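Local coordinates for protein putative D-lactate dehydrogenase (Chlamydomonas reinhardtii, PDB 4ZGS) that probably reduces pyruvate to D-lactate with NADH, as a member of the D-isomer specific 2-hydroxyacid dehydrogenase family that carries bound NAD, at residues A145-L150 against R195-I200; D233-H238 against Q255-G260. One frame throughout, in Å; residues are numbered along the deposited sequence.

Contact 1: residues A145-L150 against R195-I200; sequences ALIFAL and RILKGI
Ile200, which meets Phe148 across this contact, sits in its helix through Ile200 N, which bonds to Ile196 O at 2.9 Å and more weakly to Leu197 O at 3.3 Å. No hydrogen bond links the two helical segments themselves; what joins them is apolar. The Ile200 methyl CD1 comes up to the rim of the Phe148 ring, near its plane, and lies 3.6 Å from Phe148 CE2, with CZ a little further off. The methyl therefore rests against the ring edge and not over its face. The two side chains approach from opposite directions. Ile200 carries CG1 beside its backbone N, anti to the carbonyl carbon (chi1 -71°), and an extended chi2 of 163° then sends CD1 out to the ring. Beside it, from the residue before Phe148 and from about one turn before Ile200, Ile147 CD1 and Leu197 CD2 make a looser methyl contact of 4.2 Å. The helix backbones stay well apart, with Ile147 CA 10.1 Å from Leu197 CA, so side-chain ends alone span the interval, and all four are buried. Further back, Ile196 and Ile200 pack on Val144, while Met176 touches both Ile147 and Phe148. The second subunit also takes part: its Ala145 packs on Phe148, and its Arg195 NH2 hydrogen-bonds Ile200 O. Here helix 188-200, which follows the first strand of the Rossmann-type NAD domain, lies next to helix 136-151, whose Ile147 rests on Met262 and Ile264 of strand 261-265.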
loop_
_atom_site.group_PDB
_atom_site.type_symbol
_atom_site.label_atom_id
_atom_site.label_comp_id
_atom_site.label_asym_id
_atom_site.label_seq_id
_atom_site.Cartn_x
_atom_site.Cartn_y
_atom_site.Cartn_z
ATOM N N ALA A 145 1.133 15.935 15.129
ATOM C CA ALA A 145 1.587 15.190 13.954
ATOM C C ALA A 145 0.395 14.768 13.080
ATOM O O ALA A 145 0.386 14.973 11.878
ATOM C CB ALA A 145 2.383 13.981 14.399
ATOM N N LEU A 146 -0.625 14.216 13.720
ATOM C CA LEU A 146 -1.815 13.776 13.036
ATOM C C LEU A 146 -2.445 14.956 12.353
ATOM O O LEU A 146 -2.960 14.849 11.239
ATOM C CB LEU A 146 -2.809 13.123 14.008
ATOM C CG LEU A 146 -2.343 11.823 14.676
ATOM C CD1 LEU A 146 -3.464 11.200 15.495
ATOM C CD2 LEU A 146 -1.787 10.842 13.678
ATOM N N ILE A 147 -2.457 16.091 13.043
ATOM C CA ILE A 147 -3.106 17.271 12.474
ATOM C C ILE A 147 -2.400 17.669 11.167
ATOM O O ILE A 147 -3.030 17.826 10.109
ATOM C CB ILE A 147 -3.152 18.420 13.481
ATOM C CG1 ILE A 147 -4.235 18.111 14.520
ATOM C CG2 ILE A 147 -3.554 19.744 12.775
ATOM C CD1 ILE A 147 -4.152 18.970 15.780
ATOM N N PHE A 148 -1.080 17.732 11.212
ATOM C CA PHE A 148 -0.369 18.127 10.018
ATOM C C PHE A 148 -0.588 17.157 8.865
ATOM O O PHE A 148 -0.840 17.595 7.758
ATOM C CB PHE A 148 1.118 18.295 10.318
ATOM C CG PHE A 148 1.490 19.723 10.666
ATOM C CD1 PHE A 148 1.640 20.678 9.675
ATOM C CD2 PHE A 148 1.669 20.107 11.986
ATOM C CE1 PHE A 148 1.985 21.962 9.995
ATOM C CE2 PHE A 148 2.003 21.388 12.297
ATOM C CZ PHE A 148 2.158 22.314 11.302
ATOM N N ALA A 149 -0.523 15.851 9.144
ATOM C CA ALA A 149 -0.610 14.832 8.128
ATOM C C ALA A 149 -1.973 14.935 7.442
ATOM O O ALA A 149 -2.046 14.955 6.222
ATOM C CB ALA A 149 -0.380 13.415 8.740
ATOM N N LEU A 150 -3.041 15.046 8.225
ATOM C CA LEU A 150 -4.382 15.194 7.661
ATOM C C LEU A 150 -4.568 16.488 6.862
ATOM O O LEU A 150 -5.185 16.496 5.793
ATOM C CB LEU A 150 -5.432 15.152 8.776
ATOM C CG LEU A 150 -5.622 13.797 9.461
ATOM C CD1 LEU A 150 -6.481 13.969 10.715
ATOM C CD2 LEU A 150 -6.255 12.817 8.496
ATOM N N ARG A 195 0.495 24.475 24.267
ATOM C CA ARG A 195 1.747 25.204 24.039
ATOM C C ARG A 195 2.175 25.106 22.575
ATOM O O ARG A 195 2.442 26.123 21.939
ATOM C CB ARG A 195 2.882 24.683 24.930
ATOM C CG ARG A 195 4.214 25.398 24.668
ATOM C CD ARG A 195 5.408 24.797 25.421
ATOM N NE ARG A 195 5.634 23.382 25.075
ATOM C CZ ARG A 195 6.199 22.972 23.934
ATOM N NH1 ARG A 195 6.361 21.674 23.689
ATOM N NH2 ARG A 195 6.572 23.861 23.016
ATOM N N ILE A 196 2.248 23.880 22.048
ATOM C CA ILE A 196 2.668 23.637 20.659
ATOM C C ILE A 196 1.742 24.308 19.635
ATOM O O ILE A 196 2.198 24.969 18.674
ATOM C CB ILE A 196 2.719 22.114 20.338
ATOM C CG1 ILE A 196 3.794 21.385 21.150
ATOM C CG2 ILE A 196 3.020 21.899 18.884
ATOM C CD1 ILE A 196 3.565 19.833 21.244
ATOM N N LEU A 197 0.436 24.149 19.832
ATOM C CA LEU A 197 -0.506 24.646 18.836
ATOM C C LEU A 197 -0.556 26.190 18.829
ATOM O O LEU A 197 -0.686 26.801 17.761
ATOM C CB LEU A 197 -1.893 24.009 19.052
ATOM C CG LEU A 197 -2.001 22.523 18.590
ATOM C CD1 LEU A 197 -3.144 21.767 19.248
ATOM C CD2 LEU A 197 -2.142 22.445 17.076
ATOM N N LYS A 198 -0.411 26.818 19.999
ATOM C CA LYS A 198 -0.301 28.291 20.091
ATOM C C LYS A 198 0.977 28.713 19.372
ATOM O O LYS A 198 1.022 29.707 18.664
ATOM C CB LYS A 198 -0.270 28.747 21.558
ATOM C CG LYS A 198 -0.227 30.239 21.788
ATOM C CD LYS A 198 -1.557 30.831 21.412
ATOM C CE LYS A 198 -1.749 32.247 21.937
ATOM N NZ LYS A 198 -3.210 32.583 21.856
ATOM N N GLY A 199 2.025 27.916 19.548
ATOM C CA GLY A 199 3.312 28.205 18.942
ATOM C C GLY A 199 3.250 28.135 17.437
ATOM O O GLY A 199 3.976 28.842 16.773
ATOM N N ILE A 200 2.421 27.246 16.894
ATOM C CA ILE A 200 2.271 27.137 15.432
ATOM C C ILE A 200 1.572 28.379 14.911
ATOM O O ILE A 200 1.725 28.763 13.760
ATOM C CB ILE A 200 1.521 25.837 15.039
ATOM C CG1 ILE A 200 2.448 24.651 15.297
ATOM C CG2 ILE A 200 1.016 25.846 13.559
ATOM C CD1 ILE A 200 1.738 23.339 15.343
#

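Contact 2: residues D233-H238 against Q255-G260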
loop_
_atom_site.group_PDB
_atom_site.type_symbol
_atom_site.label_atom_id
_atom_site.label_comp_id
_atom_site.label_asym_id
_atom_site.label_seq_id
_atom_site.Cartn_x
_atom_site.Cartn_y
_atom_site.Cartn_z
ATOM N N ASP A 233 -12.173 24.681 14.643
ATOM C CA ASP A 233 -11.822 24.050 13.376
ATOM C C ASP A 233 -11.213 22.707 13.673
ATOM O O ASP A 233 -11.300 21.748 12.888
ATOM C CB ASP A 233 -10.820 24.897 12.593
ATOM C CG ASP A 233 -11.368 26.269 12.202
ATOM O OD1 ASP A 233 -12.445 26.329 11.550
ATOM O OD2 ASP A 233 -10.697 27.286 12.516
ATOM N N ILE A 234 -10.556 22.690 14.828
ATOM C CA ILE A 234 -9.828 21.549 15.339
ATOM C C ILE A 234 -10.090 21.346 16.819
ATOM O O ILE A 234 -9.976 22.292 17.622
ATOM C CB ILE A 234 -8.326 21.717 15.156
ATOM C CG1 ILE A 234 -7.998 22.049 13.705
ATOM C CG2 ILE A 234 -7.629 20.468 15.598
ATOM C CD1 ILE A 234 -6.544 22.406 13.494
ATOM N N VAL A 235 -10.448 20.115 17.156
ATOM C CA VAL A 235 -10.638 19.674 18.521
ATOM C C VAL A 235 -9.703 18.518 18.817
ATOM O O VAL A 235 -9.656 17.540 18.059
ATOM C CB VAL A 235 -12.070 19.245 18.775
ATOM C CG1 VAL A 235 -12.197 18.649 20.147
ATOM C CG2 VAL A 235 -12.993 20.447 18.639
ATOM N N THR A 236 -8.939 18.634 19.899
ATOM C CA THR A 236 -8.021 17.571 20.291
ATOM C C THR A 236 -8.280 17.131 21.721
ATOM O O THR A 236 -8.238 17.940 22.644
ATOM C CB THR A 236 -6.561 18.002 20.129
ATOM O OG1 THR A 236 -5.720 16.975 20.658
ATOM C CG2 THR A 236 -6.281 19.284 20.927
ATOM N N LEU A 237 -8.574 15.848 21.906
ATOM C CA LEU A 237 -8.994 15.358 23.205
ATOM C C LEU A 237 -7.800 14.937 24.027
ATOM O O LEU A 237 -7.009 14.113 23.575
ATOM C CB LEU A 237 -9.953 14.183 23.048
ATOM C CG LEU A 237 -11.121 14.388 22.095
ATOM C CD1 LEU A 237 -12.051 13.143 22.079
ATOM C CD2 LEU A 237 -11.867 15.657 22.490
ATOM N N HIS A 238 -7.565 15.607 25.152
ATOM C CA HIS A 238 -6.577 15.116 26.116
ATOM C C HIS A 238 -7.061 14.735 27.525
ATOM O O HIS A 238 -6.253 14.363 28.374
ATOM C CB HIS A 238 -5.447 16.116 26.147
ATOM C CG HIS A 238 -4.798 16.264 24.811
ATOM N ND1 HIS A 238 -3.825 15.400 24.358
ATOM C CD2 HIS A 238 -5.082 17.086 23.769
ATOM C CE1 HIS A 238 -3.479 15.736 23.127
ATOM N NE2 HIS A 238 -4.229 16.756 22.741
ATOM N N GLN A 255 -23.245 17.230 16.567
ATOM C CA GLN A 255 -24.020 18.223 15.820
ATOM C C GLN A 255 -23.838 19.627 16.390
ATOM O O GLN A 255 -24.263 20.593 15.768
ATOM C CB GLN A 255 -25.506 17.856 15.764
ATOM C CG GLN A 255 -25.761 16.571 14.982
ATOM C CD GLN A 255 -25.119 16.575 13.583
ATOM O OE1 GLN A 255 -25.224 17.555 12.840
ATOM N NE2 GLN A 255 -24.431 15.481 13.240
ATOM N N LYS A 256 -23.250 19.735 17.584
ATOM C CA LYS A 256 -22.906 21.038 18.165
ATOM C C LYS A 256 -21.586 21.573 17.619
ATOM O O LYS A 256 -21.275 22.746 17.791
ATOM C CB LYS A 256 -22.818 20.969 19.690
ATOM C CG LYS A 256 -24.145 20.745 20.390
ATOM C CD LYS A 256 -23.989 20.875 21.895
ATOM C CE LYS A 256 -23.038 19.820 22.429
ATOM N NZ LYS A 256 -22.984 19.808 23.918
ATOM N N MET A 257 -20.800 20.717 16.978
ATOM C CA MET A 257 -19.514 21.141 16.454
ATOM C C MET A 257 -19.661 21.935 15.173
ATOM O O MET A 257 -20.762 22.102 14.657
ATOM C CB MET A 257 -18.612 19.941 16.217
ATOM C CG MET A 257 -18.290 19.208 17.479
ATOM S SD MET A 257 -17.440 17.636 17.179
ATOM C CE MET A 257 -15.771 18.221 16.923
ATOM N N LYS A 258 -18.530 22.414 14.674
ATOM C CA LYS A 258 -18.472 23.236 13.474
ATOM C C LYS A 258 -18.232 22.376 12.233
ATOM O O LYS A 258 -17.298 21.555 12.202
ATOM C CB LYS A 258 -17.371 24.282 13.628
ATOM C CG LYS A 258 -17.364 25.335 12.560
ATOM C CD LYS A 258 -16.320 26.421 12.839
ATOM C CE LYS A 258 -15.579 26.720 11.564
ATOM N NZ LYS A 258 -14.552 27.754 11.733
ATOM N N LYS A 259 -19.072 22.557 11.214
ATOM C CA LYS A 259 -19.012 21.712 10.033
ATOM C C LYS A 259 -17.634 21.683 9.403
ATOM O O LYS A 259 -17.101 22.704 9.010
ATOM C CB LYS A 259 -20.040 22.161 8.988
ATOM C CG LYS A 259 -20.006 21.304 7.711
ATOM C CD LYS A 259 -21.312 21.375 6.928
ATOM C CE LYS A 259 -21.348 20.369 5.771
ATOM N NZ LYS A 259 -22.656 20.522 5.069
ATOM N N GLY A 260 -17.081 20.487 9.262
ATOM C CA GLY A 260 -15.773 20.341 8.664
ATOM C C GLY A 260 -14.699 20.203 9.714
ATOM O O GLY A 260 -13.515 20.133 9.382
#
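Asp233 and Lys258 form the one salt bridge of this contact: Lys258 NZ donates to Asp233 OD1 over 2.6 Å. The ammonium comes in on the syn side of the oxygen but 32° out of the carboxylate plane, and OD2 stands 4.0 Å from NZ, so a single oxygen does the gripping. OD2 is satisfied elsewhere, by the backbone N of Val180 on the neighbouring strand, which leaves each carboxylate oxygen with a donor of its own and helps fix the rotation of the group. Although Asp233 CB points away from the loop, the carboxylate turns back to reach it. The lysine lies alongside, pointing the same way; CG anti to its backbone N (chi1 -170°), with a bend at chi3, brings NZ to OD1. With an alanine in place of Asp233, Lys258 would probably lose its charged mate and be set free to swing into solvent, and Val180 N would be left without the carboxylate acceptor. Deeper in, Val235 CG2 and Met257 CE meet tip to tip at 4.0 Å. Met257 O is taken up by Gln285 NE2. At the far end of the strand, His238 NE2 makes a short but strongly bent, weak bond to Thr236 OG1 (2.6 Å), and Leu237 O accepts a bond from Ser267 OG. Strands 234-237 and 261-265 are parallel neighbours in the Rossmann-type NAD-binding domain, and the contact joins the start of one to the connection entering the other, away from the annotated sites. The chemistry is divided: a methyl contact on the buried side, and at the solvent-facing side an ion pair in which the ammonium and a backbone N-H share one carboxylate and would probably keep it ionised.

From the N terminus, the chain first runs along helix 136-151, then passes through helix 154-163 and strand 180-184 before helix 188-200 brings it back to close contact 1 over 44 intervening residues. Only afterwards does strand 234-237 begin, and contact 2 closes a shorter excursion of 16 residues that includes helix 251-254. The two are in series, neither nested nor crossed. They touch directly, where Ile147 CD1 packs on Ile234 CG2 at 3.8 Å, setting helix 136-151 against strand 234-237, which runs between strands 180-184 and 261-265. Contact 1 thus ties two helices beside the parallel sheet, and contact 2 ties the start of strand 234-237 to the loop that leads into the adjacent strand 261-265.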